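Local structure of uncharacterized protein (Aeropyrum pernix, 3P1Z) at residues Glu5-Leu17 with Ser57-Trp69. The protein is uncharacterised but may bind nucleic acid and cleave introns from tRNA, as tRNA-intron endonucleases do. Numbering follows the deposited sequence.
Sequences EGEVAGCKAAARL and SRGMLCMGETRGW
The guanidinium of Arg-67 is sandwiched between Cys-11 and Glu-7. SG of Cys-11 sits over the centre of one face, 3.7 Å from CZ, and the Glu-7 carboxylate lies across the other, its plane turned 54° from that of the guanidinium. OE2 of Glu-7 comes no nearer than 3.6 Å to NE of Arg-67 and stands well out of plane, a long salt bridge of charges alone. Extended from CG to NE, the Arg-67 chain carries its head to the type II turn from Val-8 to Cys-11; the model puts the carbonyl of Ala-9 at the guanidinium edge, too tightly placed to trust in detail. Glu-7 also offers its backbone N to the syn lone pair of Glu-65 OE2 (3.3 Å, nearly straight at 177°).

Cys-11 is locked to Cys-62 by a disulfide, and just beyond it 57-69 joins strand 14-18, an outermost strand within this chain of the antiparallel sheet in the SEN2-like N-terminal domain, through a single parallel bridge. Cys-62 bonds both ways, its N to Ala-13 O (3.0 Å) and its O from Ala-15 N (2.6 Å).

Ala-15 CB packs against Leu-61 CD1 and against SD of Met-63, 3.7 Å away. Bent at chi2 (-64°) and chi3, the Met-63 chain curls back, bringing CE against Leu-17 CB; an alanine here would probably leave a gap between Ala-15, Leu-17 and Val-75 of helix 68-79. Before the bridge in both segments, Met-60 O accepts Lys-12 N (3.0 Å), and the two side chains point the same way, Met-60 SD beside Lys-12 NZ; Met-60 also touches Tyr-32.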
loop_
_atom_site.group_PDB
_atom_site.type_symbol
_atom_site.label_atom_id
_atom_site.label_comp_id
_atom_site.label_asym_id
_atom_site.label_seq_id
_atom_site.Cartn_x
_atom_site.Cartn_y
_atom_site.Cartn_z
ATOM N N GLU A 5 -47.456 21.546 23.831
ATOM C CA GLU A 5 -46.339 21.904 24.696
ATOM C C GLU A 5 -45.012 21.810 23.943
ATOM O O GLU A 5 -44.607 20.727 23.510
ATOM C CB GLU A 5 -46.298 21.023 25.956
ATOM C CG GLU A 5 -47.649 20.803 26.648
ATOM C CD GLU A 5 -48.365 22.099 27.009
ATOM O OE1 GLU A 5 -47.705 23.023 27.548
ATOM O OE2 GLU A 5 -49.593 22.183 26.758
ATOM N N GLY A 6 -44.347 22.951 23.776
ATOM C CA GLY A 6 -43.012 22.966 23.213
ATOM C C GLY A 6 -42.088 22.163 24.112
ATOM O O GLY A 6 -42.285 22.121 25.328
ATOM N N GLU A 7 -41.090 21.512 23.520
ATOM C CA GLU A 7 -40.107 20.742 24.282
ATOM C C GLU A 7 -38.806 21.544 24.449
ATOM O O GLU A 7 -37.902 21.470 23.603
ATOM C CB GLU A 7 -39.835 19.402 23.579
ATOM C CG GLU A 7 -39.101 18.346 24.418
ATOM C CD GLU A 7 -38.841 17.061 23.640
ATOM O OE1 GLU A 7 -38.839 15.977 24.264
ATOM O OE2 GLU A 7 -38.650 17.138 22.402
ATOM N N VAL A 8 -38.721 22.317 25.533
ATOM C CA VAL A 8 -37.566 23.192 25.769
ATOM C C VAL A 8 -36.635 22.647 26.861
ATOM O O VAL A 8 -35.544 23.177 27.078
ATOM C CB VAL A 8 -37.998 24.656 26.118
ATOM C CG1 VAL A 8 -39.067 25.152 25.141
ATOM C CG2 VAL A 8 -38.496 24.768 27.557
ATOM N N ALA A 9 -37.075 21.585 27.539
ATOM C CA ALA A 9 -36.291 20.935 28.594
ATOM C C ALA A 9 -35.033 20.248 28.034
ATOM O O ALA A 9 -35.128 19.411 27.138
ATOM C CB ALA A 9 -37.164 19.930 29.371
ATOM N N GLY A 10 -33.859 20.596 28.560
ATOM C CA GLY A 10 -32.626 19.942 28.145
ATOM C C GLY A 10 -31.797 20.675 27.098
ATOM O O GLY A 10 -30.592 20.443 26.988
ATOM N N CYS A 11 -32.438 21.540 26.315
ATOM C CA CYS A 11 -31.731 22.393 25.364
ATOM C C CYS A 11 -31.227 23.619 26.114
ATOM O O CYS A 11 -31.876 24.074 27.052
ATOM C CB CYS A 11 -32.678 22.835 24.252
ATOM S SG CYS A 11 -34.097 21.739 24.040
ATOM N N LYS A 12 -30.076 24.149 25.716
ATOM C CA LYS A 12 -29.602 25.420 26.261
ATOM C C LYS A 12 -29.883 26.548 25.271
ATOM O O LYS A 12 -29.303 27.630 25.381
ATOM C CB LYS A 12 -28.107 25.378 26.607
ATOM C CG LYS A 12 -27.762 24.669 27.902
ATOM C CD LYS A 12 -26.259 24.519 28.009
ATOM C CE LYS A 12 -25.839 23.454 29.011
ATOM N NZ LYS A 12 -24.455 22.947 28.736
ATOM N N ALA A 13 -30.777 26.280 24.315
ATOM C CA ALA A 13 -31.180 27.241 23.279
ATOM C C ALA A 13 -31.913 26.561 22.116
ATOM O O ALA A 13 -31.728 25.373 21.860
ATOM C CB ALA A 13 -29.983 28.021 22.761
ATOM N N ALA A 14 -32.736 27.322 21.402
ATOM C CA ALA A 14 -33.583 26.760 20.342
ATOM C C ALA A 14 -33.536 27.585 19.057
ATOM O O ALA A 14 -33.609 28.815 19.095
ATOM C CB ALA A 14 -35.018 26.611 20.830
ATOM N N ALA A 15 -33.423 26.898 17.920
ATOM C CA ALA A 15 -33.094 27.553 16.651
ATOM C C ALA A 15 -33.883 27.024 15.456
ATOM O O ALA A 15 -34.228 25.851 15.392
ATOM C CB ALA A 15 -31.591 27.446 16.378
ATOM N N ARG A 16 -34.153 27.907 14.504
ATOM C CA ARG A 16 -34.898 27.541 13.307
ATOM C C ARG A 16 -33.969 27.515 12.114
ATOM O O ARG A 16 -32.954 28.206 12.084
ATOM C CB ARG A 16 -35.988 28.560 13.022
ATOM C CG ARG A 16 -35.459 29.794 12.344
ATOM C CD ARG A 16 -36.553 30.560 11.637
ATOM N NE ARG A 16 -36.077 31.880 11.237
ATOM C CZ ARG A 16 -36.166 32.967 12.000
ATOM N NH1 ARG A 16 -36.727 32.889 13.204
ATOM N NH2 ARG A 16 -35.699 34.133 11.559
ATOM N N LEU A 17 -34.324 26.729 11.110
ATOM C CA LEU A 17 -33.487 26.628 9.934
ATOM C C LEU A 17 -34.054 27.486 8.820
ATOM O O LEU A 17 -35.111 27.179 8.276
ATOM C CB LEU A 17 -33.396 25.180 9.467
ATOM C CG LEU A 17 -32.444 25.012 8.288
ATOM C CD1 LEU A 17 -31.050 25.466 8.696
ATOM C CD2 LEU A 17 -32.438 23.568 7.824
ATOM N N SER A 57 -25.706 18.089 17.779
ATOM C CA SER A 57 -25.184 16.757 18.119
ATOM C C SER A 57 -24.686 16.564 19.563
ATOM O O SER A 57 -24.317 15.453 19.956
ATOM C CB SER A 57 -24.068 16.360 17.138
ATOM O OG SER A 57 -22.801 16.861 17.542
ATOM N N ARG A 58 -24.639 17.640 20.338
ATOM C CA ARG A 58 -24.360 17.519 21.765
ATOM C C ARG A 58 -25.691 17.528 22.507
ATOM O O ARG A 58 -25.758 17.219 23.697
ATOM C CB ARG A 58 -23.451 18.648 22.260
ATOM C CG ARG A 58 -21.963 18.429 21.989
ATOM C CD ARG A 58 -21.150 19.680 22.302
ATOM N NE ARG A 58 -20.642 19.709 23.674
ATOM C CZ ARG A 58 -21.049 20.566 24.607
ATOM N NH1 ARG A 58 -21.979 21.473 24.324
ATOM N NH2 ARG A 58 -20.529 20.510 25.829
ATOM N N GLY A 59 -26.750 17.870 21.781
ATOM C CA GLY A 59 -28.084 17.913 22.344
ATOM C C GLY A 59 -28.393 19.242 23.017
ATOM O O GLY A 59 -29.438 19.384 23.665
ATOM N N MET A 60 -27.483 20.207 22.852
ATOM C CA MET A 60 -27.578 21.532 23.482
ATOM C C MET A 60 -28.350 22.566 22.655
ATOM O O MET A 60 -28.684 23.644 23.147
ATOM C CB MET A 60 -26.183 22.100 23.753
ATOM C CG MET A 60 -25.198 21.134 24.393
ATOM S SD MET A 60 -25.688 20.644 26.048
ATOM C CE MET A 60 -26.505 19.094 25.703
ATOM N N LEU A 61 -28.611 22.258 21.394
ATOM C CA LEU A 61 -29.316 23.204 20.547
ATOM C C LEU A 61 -30.465 22.531 19.822
ATOM O O LEU A 61 -30.281 21.612 19.033
ATOM C CB LEU A 61 -28.371 23.871 19.546
ATOM C CG LEU A 61 -29.104 24.753 18.525
ATOM C CD1 LEU A 61 -29.544 26.102 19.114
ATOM C CD2 LEU A 61 -28.269 24.968 17.275
ATOM N N CYS A 62 -31.670 22.986 20.101
ATOM C CA CYS A 62 -32.822 22.394 19.448
ATOM C C CYS A 62 -33.085 23.150 18.161
ATOM O O CYS A 62 -32.844 24.351 18.076
ATOM C CB CYS A 62 -34.046 22.407 20.375
ATOM S SG CYS A 62 -33.672 21.835 22.056
ATOM N N MET A 63 -33.557 22.430 17.154
ATOM C CA MET A 63 -33.944 23.038 15.894
ATOM C C MET A 63 -35.436 22.852 15.736
ATOM O O MET A 63 -35.882 22.079 14.885
ATOM C CB MET A 63 -33.213 22.378 14.721
ATOM C CG MET A 63 -31.709 22.606 14.693
ATOM S SD MET A 63 -31.277 24.345 14.465
ATOM C CE MET A 63 -32.227 24.744 12.999
ATOM N N GLY A 64 -36.203 23.555 16.574
ATOM C CA GLY A 64 -37.649 23.413 16.616
ATOM C C GLY A 64 -38.014 22.343 17.621
ATOM O O GLY A 64 -37.660 22.446 18.800
ATOM N N GLU A 65 -38.708 21.311 17.146
ATOM C CA GLU A 65 -39.029 20.140 17.960
ATOM C C GLU A 65 -38.044 19.006 17.708
ATOM O O GLU A 65 -38.196 17.902 18.236
ATOM C CB GLU A 65 -40.461 19.666 17.689
ATOM C CG GLU A 65 -41.505 20.479 18.414
ATOM C CD GLU A 65 -41.176 20.633 19.890
ATOM O OE1 GLU A 65 -41.330 19.642 20.645
ATOM O OE2 GLU A 65 -40.765 21.748 20.292
ATOM N N THR A 66 -37.032 19.286 16.894
ATOM C CA THR A 66 -36.045 18.277 16.539
ATOM C C THR A 66 -34.810 18.396 17.423
ATOM O O THR A 66 -34.304 19.494 17.651
ATOM C CB THR A 66 -35.652 18.387 15.054
ATOM O OG1 THR A 66 -36.834 18.301 14.251
ATOM C CG2 THR A 66 -34.709 17.264 14.670
ATOM N N ARG A 67 -34.338 17.268 17.941
ATOM C CA ARG A 67 -33.162 17.285 18.799
ATOM C C ARG A 67 -31.987 16.477 18.257
ATOM O O ARG A 67 -32.117 15.728 17.287
ATOM C CB ARG A 67 -33.502 16.787 20.203
ATOM C CG ARG A 67 -34.503 17.624 20.944
ATOM C CD ARG A 67 -34.239 17.518 22.437
ATOM N NE ARG A 67 -35.270 18.189 23.223
ATOM C CZ ARG A 67 -35.279 18.263 24.550
ATOM N NH1 ARG A 67 -34.301 17.703 25.263
ATOM N NH2 ARG A 67 -36.272 18.899 25.161
ATOM N N GLY A 68 -30.838 16.650 18.907
ATOM C CA GLY A 68 -29.663 15.841 18.665
ATOM C C GLY A 68 -29.327 15.603 17.206
ATOM O O GLY A 68 -29.543 16.458 16.355
ATOM N N TRP A 69 -28.801 14.417 16.927
ATOM C CA TRP A 69 -28.275 14.080 15.610
ATOM C C TRP A 69 -29.306 14.170 14.500
ATOM O O TRP A 69 -28.958 14.402 13.348
ATOM C CB TRP A 69 -27.598 12.707 15.639
ATOM C CG TRP A 69 -26.222 12.791 16.189
ATOM C CD1 TRP A 69 -25.847 12.714 17.503
ATOM C CD2 TRP A 69 -25.030 13.000 15.446
ATOM N NE1 TRP A 69 -24.488 12.851 17.618
ATOM C CE2 TRP A 69 -23.962 13.031 16.367
ATOM C CE3 TRP A 69 -24.758 13.161 14.088
ATOM C CZ2 TRP A 69 -22.637 13.215 15.963
ATOM C CZ3 TRP A 69 -23.453 13.343 13.697
ATOM C CH2 TRP A 69 -22.405 13.365 14.628
#